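Hypothetical protein Atu2327 (Agrobacterium tumefaciens, PDB 2O8I) is of unknown function but probably acts in ureide (uric acid) breakdown as an OHCU decarboxylase. Local coordinates at residues Glu6-Phe11 with Ile21-Tyr26; Gly58-His63 with Thr145-Val150. All blocks are in the same frame, centred on the assembly; numbering follows the deposited sequence.

Contact 1: residues Glu6-Phe11 with Ile21-Tyr26; sequences EFVARF and IAERAY
This is an apolar helix-helix contact at the N-terminal end of an all-helical chain, where helix 4-11 packs against helix 19-27. The local axes approach to 8.8 Å with an angle of 140° between their N-to-C directions, so the two run roughly antiparallel. F7 does much of the work. Its CG lies anti to the backbone N (chi1 -170°), which sends the ring across to the other helix, where F7 CE2 meets the methyl CB of A25 at 4.0 Å. The ring edge also points at A22 O. Y26 turns the edge of its ring toward the face of F7 in an offset edge-to-face pair, centroids 5.4 Å apart and planes at 65°, and Y26 CD2 sits 3.4 Å from F7 CB. The Y26 hydroxyl is hydrogen-bonded to V2 O. Beside F7, V8 CG2 packs on A22, whose CA is 5.3 Å from V8 CA, and lies 3.9 Å from E23 N. E23 bends at chi2, which brings E23 OE2 to 3.9 Å from V8 CG1, while its OE1 pairs with R4. A short link with little helix joins the partners, as in a helical hairpin, here the one that opens this OHCU decarboxylase-type helical fold.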
# COMPACT_ATOMS: atom_id res chain seq x y z
N GLU A 6 -8.55 -8.30 17.21
CA GLU A 6 -8.76 -8.92 15.96
C GLU A 6 -9.52 -8.01 14.98
O GLU A 6 -9.09 -7.81 13.84
CB GLU A 6 -9.42 -10.27 16.18
CG GLU A 6 -10.11 -10.77 14.94
CD GLU A 6 -10.99 -12.01 15.14
OE1 GLU A 6 -11.18 -12.55 16.34
OE2 GLU A 6 -11.50 -12.38 14.03
N PHE A 7 -10.60 -7.42 15.41
CA PHE A 7 -11.28 -6.42 14.59
C PHE A 7 -10.40 -5.30 14.07
O PHE A 7 -10.49 -4.91 12.92
CB PHE A 7 -12.40 -5.81 15.41
CG PHE A 7 -13.33 -4.93 14.64
CD1 PHE A 7 -14.53 -5.45 14.13
CD2 PHE A 7 -13.10 -3.57 14.53
CE1 PHE A 7 -15.45 -4.63 13.45
CE2 PHE A 7 -14.02 -2.71 13.86
CZ PHE A 7 -15.19 -3.25 13.30
N VAL A 8 -9.55 -4.76 14.92
CA VAL A 8 -8.74 -3.64 14.52
C VAL A 8 -7.67 -4.16 13.60
O VAL A 8 -7.21 -3.45 12.72
CB VAL A 8 -8.13 -2.94 15.76
CG1 VAL A 8 -7.02 -1.97 15.38
CG2 VAL A 8 -9.28 -2.22 16.53
N ALA A 9 -7.32 -5.43 13.74
CA ALA A 9 -6.24 -5.94 12.98
C ALA A 9 -6.47 -6.22 11.49
O ALA A 9 -5.87 -5.55 10.67
CB ALA A 9 -5.62 -7.14 13.64
N ARG A 10 -7.35 -7.10 11.04
CA ARG A 10 -8.64 -6.89 10.47
C ARG A 10 -9.02 -5.72 9.60
O ARG A 10 -8.90 -5.81 8.38
CB ARG A 10 -9.80 -7.61 11.09
CG ARG A 10 -10.34 -8.58 10.11
CD ARG A 10 -10.06 -9.89 10.57
NE ARG A 10 -11.22 -10.66 11.01
CZ ARG A 10 -12.22 -11.22 10.28
NH1 ARG A 10 -12.39 -11.02 8.96
NH2 ARG A 10 -13.11 -11.99 10.92
N PHE A 11 -9.50 -4.65 10.23
CA PHE A 11 -10.15 -3.61 9.50
C PHE A 11 -9.44 -2.28 9.78
O PHE A 11 -9.83 -1.24 9.26
CB PHE A 11 -11.63 -3.54 9.85
CG PHE A 11 -12.38 -4.86 9.71
CD1 PHE A 11 -12.49 -5.50 8.48
CD2 PHE A 11 -12.98 -5.45 10.82
CE1 PHE A 11 -13.20 -6.73 8.37
CE2 PHE A 11 -13.68 -6.66 10.72
CZ PHE A 11 -13.80 -7.30 9.49
N ILE A 21 -10.12 4.64 13.17
CA ILE A 21 -11.44 4.40 12.56
C ILE A 21 -12.01 3.08 13.08
O ILE A 21 -13.18 3.02 13.51
CB ILE A 21 -11.42 4.40 11.01
CG1 ILE A 21 -11.00 5.77 10.47
CG2 ILE A 21 -12.77 4.07 10.42
CD1 ILE A 21 -12.06 6.83 10.65
N ALA A 22 -11.17 2.04 13.09
CA ALA A 22 -11.58 0.69 13.46
C ALA A 22 -11.75 0.58 14.97
O ALA A 22 -12.65 -0.11 15.40
CB ALA A 22 -10.60 -0.35 12.94
N GLU A 23 -10.88 1.23 15.75
CA GLU A 23 -10.99 1.27 17.23
C GLU A 23 -12.36 1.83 17.64
O GLU A 23 -13.11 1.21 18.40
CB GLU A 23 -9.95 2.19 17.86
CG GLU A 23 -8.51 1.98 17.50
CD GLU A 23 -7.83 1.10 18.50
OE1 GLU A 23 -8.46 0.79 19.56
OE2 GLU A 23 -6.65 0.69 18.23
N ARG A 24 -12.70 3.01 17.13
CA ARG A 24 -13.96 3.63 17.48
C ARG A 24 -15.13 2.82 17.00
O ARG A 24 -16.12 2.68 17.73
CB ARG A 24 -14.07 5.02 16.90
CG ARG A 24 -13.06 5.95 17.48
CD ARG A 24 -13.25 7.33 16.91
NE ARG A 24 -12.13 8.14 17.36
CZ ARG A 24 -11.80 9.31 16.83
NH1 ARG A 24 -12.50 9.79 15.79
NH2 ARG A 24 -10.75 9.97 17.32
N ALA A 25 -15.05 2.27 15.78
CA ALA A 25 -16.14 1.38 15.31
C ALA A 25 -16.33 0.23 16.28
O ALA A 25 -17.46 -0.22 16.48
CB ALA A 25 -15.86 0.85 13.93
N TYR A 26 -15.23 -0.25 16.88
CA TYR A 26 -15.34 -1.39 17.76
C TYR A 26 -16.08 -0.99 19.04
O TYR A 26 -16.93 -1.75 19.54
CB TYR A 26 -13.97 -2.04 18.07
CG TYR A 26 -14.16 -3.41 18.74
CD1 TYR A 26 -14.31 -3.52 20.15
CD2 TYR A 26 -14.25 -4.57 17.99
CE1 TYR A 26 -14.49 -4.75 20.76
CE2 TYR A 26 -14.45 -5.83 18.61
CZ TYR A 26 -14.57 -5.90 19.99
OH TYR A 26 -14.74 -7.12 20.60

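Contact 2: residues Gly58-His63 with Thr145-Val150; sequences GVLRAH and TATGQV
Van der Waals contact between apolar groups joins G58-H63, the last turn of helix 53-62 and the residue that follows it, to T145-V150 in the long helix 139-161; no hydrogen bond passes between the two. The local axes cross at 70° and come no closer than 10.4 Å, so side chains have to reach across the gap. L60 and V150 carry most of it. The CB of L60 does not start out toward the other helix, but the branch swings over, and L60 CG comes to rest 4.1 Å from the methyl CB of A146. From there L60 CD1 lies at 4.0 Å from both V150 CG2 and T147 CG2, so this one methyl touches residues on adjacent turns. V150 divides its branches: V150 CG1, anti to the backbone N, meets V59 CG1 at 4.1 Å, and CG2 goes to L60 and H63. F48 of helix 37-50 touches V59, T147 and V150, a third helix closing on the crossing, as expected in the interior of a helical bundle of the OHCU decarboxylase family.

T147 OG1 and H63 NE2 have their partners elsewhere. T147 holds OG1 between the backbone N and the carbonyl carbon (chi1 57°), where it is hydrogen-bonded to F143 O and A144 O of its own helix; that rotation leaves CG2 to face L60. H63 is the first residue to leave helical geometry, and a histidine at this point is probably the active-site histidine of OHCU decarboxylases, so H63 may serve the same role here. Its CG is anti to the backbone N, and the imidazole slides past V150 in the opposite sense, with V150 CG2 packed 3.9 Å from H63 ND1. The other ring nitrogen, NE2, is hydrogen-bonded to K69 NZ, whose charge may favour a neutral imidazole.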
# COMPACT_ATOMS: atom_id res chain seq x y z
N GLY A 58 -6.22 14.05 7.98
CA GLY A 58 -5.17 13.05 8.25
C GLY A 58 -5.35 11.76 7.45
O GLY A 58 -4.38 11.14 7.01
N VAL A 59 -6.59 11.36 7.22
CA VAL A 59 -6.86 10.12 6.51
C VAL A 59 -6.49 10.31 5.07
O VAL A 59 -5.88 9.44 4.46
CB VAL A 59 -8.34 9.70 6.63
CG1 VAL A 59 -8.71 8.60 5.66
CG2 VAL A 59 -8.69 9.32 8.10
N LEU A 60 -6.85 11.47 4.51
CA LEU A 60 -6.55 11.76 3.11
C LEU A 60 -5.06 11.76 2.88
O LEU A 60 -4.57 11.20 1.91
CB LEU A 60 -7.09 13.13 2.74
CG LEU A 60 -8.48 13.27 2.10
CD1 LEU A 60 -9.45 12.21 2.46
CD2 LEU A 60 -9.05 14.63 2.41
N ARG A 61 -4.35 12.39 3.81
CA ARG A 61 -2.93 12.52 3.68
C ARG A 61 -2.19 11.21 3.84
O ARG A 61 -1.10 11.07 3.33
CB ARG A 61 -2.41 13.55 4.69
CG ARG A 61 -2.84 14.96 4.35
CD ARG A 61 -2.21 15.96 5.27
NE ARG A 61 -2.25 17.29 4.67
CZ ARG A 61 -2.24 18.44 5.36
NH1 ARG A 61 -2.19 18.40 6.68
NH2 ARG A 61 -2.29 19.61 4.73
N ALA A 62 -2.77 10.25 4.54
CA ALA A 62 -2.11 8.95 4.77
C ALA A 62 -2.35 8.00 3.59
O ALA A 62 -1.62 7.03 3.40
CB ALA A 62 -2.59 8.30 6.08
N HIS A 63 -3.38 8.29 2.80
CA HIS A 63 -3.74 7.43 1.70
C HIS A 63 -2.63 7.31 0.62
O HIS A 63 -1.97 8.29 0.28
CB HIS A 63 -5.03 7.93 1.09
CG HIS A 63 -5.71 6.91 0.26
ND1 HIS A 63 -6.71 6.10 0.76
CD2 HIS A 63 -5.53 6.54 -1.03
CE1 HIS A 63 -7.14 5.29 -0.20
NE2 HIS A 63 -6.44 5.54 -1.29
N THR A 145 -14.89 15.49 -2.82
CA THR A 145 -14.58 14.40 -3.74
C THR A 145 -13.63 13.36 -3.14
O THR A 145 -13.93 12.17 -3.19
CB THR A 145 -14.01 14.94 -5.06
OG1 THR A 145 -15.01 15.70 -5.68
CG2 THR A 145 -13.62 13.85 -6.03
N ALA A 146 -12.50 13.82 -2.57
CA ALA A 146 -11.47 12.93 -2.02
C ALA A 146 -12.02 12.08 -0.92
O ALA A 146 -11.78 10.89 -0.92
CB ALA A 146 -10.28 13.70 -1.53
N THR A 147 -12.78 12.67 0.00
CA THR A 147 -13.39 11.91 1.09
C THR A 147 -14.39 10.88 0.56
O THR A 147 -14.52 9.78 1.11
CB THR A 147 -14.10 12.81 2.16
OG1 THR A 147 -15.10 13.62 1.52
CG2 THR A 147 -13.12 13.69 2.91
N GLY A 148 -15.11 11.25 -0.51
CA GLY A 148 -16.05 10.35 -1.17
C GLY A 148 -15.31 9.17 -1.75
O GLY A 148 -15.76 8.04 -1.65
N GLN A 149 -14.15 9.43 -2.35
CA GLN A 149 -13.35 8.40 -2.99
C GLN A 149 -12.73 7.43 -1.97
O GLN A 149 -12.66 6.24 -2.21
CB GLN A 149 -12.27 9.04 -3.88
CG GLN A 149 -12.84 9.67 -5.16
CD GLN A 149 -13.52 8.68 -6.10
OE1 GLN A 149 -12.89 7.74 -6.63
NE2 GLN A 149 -14.78 8.88 -6.32
N VAL A 150 -12.26 7.96 -0.85
CA VAL A 150 -11.70 7.18 0.23
C VAL A 150 -12.76 6.16 0.74
O VAL A 150 -12.44 5.01 1.08
CB VAL A 150 -11.20 8.10 1.37
CG1 VAL A 150 -11.26 7.40 2.68
CG2 VAL A 150 -9.79 8.51 1.10

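Overall arrangement
Contact 2 is the core one: every touching residue is buried, and its centre lies about 6 Å from that of the chain. The centre of contact 1 lies about 16 Å out; it is partly buried, with A9 and R10 beside it packing on T101 and A98 of the second subunit. They share no helix, and their centres stand about 18 Å apart, yet helix 37-50 touches both, through I21, R24 and A25 at one and V59, T147 and V150 at the other. Contact 1, local in sequence, combines the F7-Y26 ring pair with small aliphatic groups, E23 at its margin; contact 2 joins distant parts of the chain through aliphatic branches and a single imidazole.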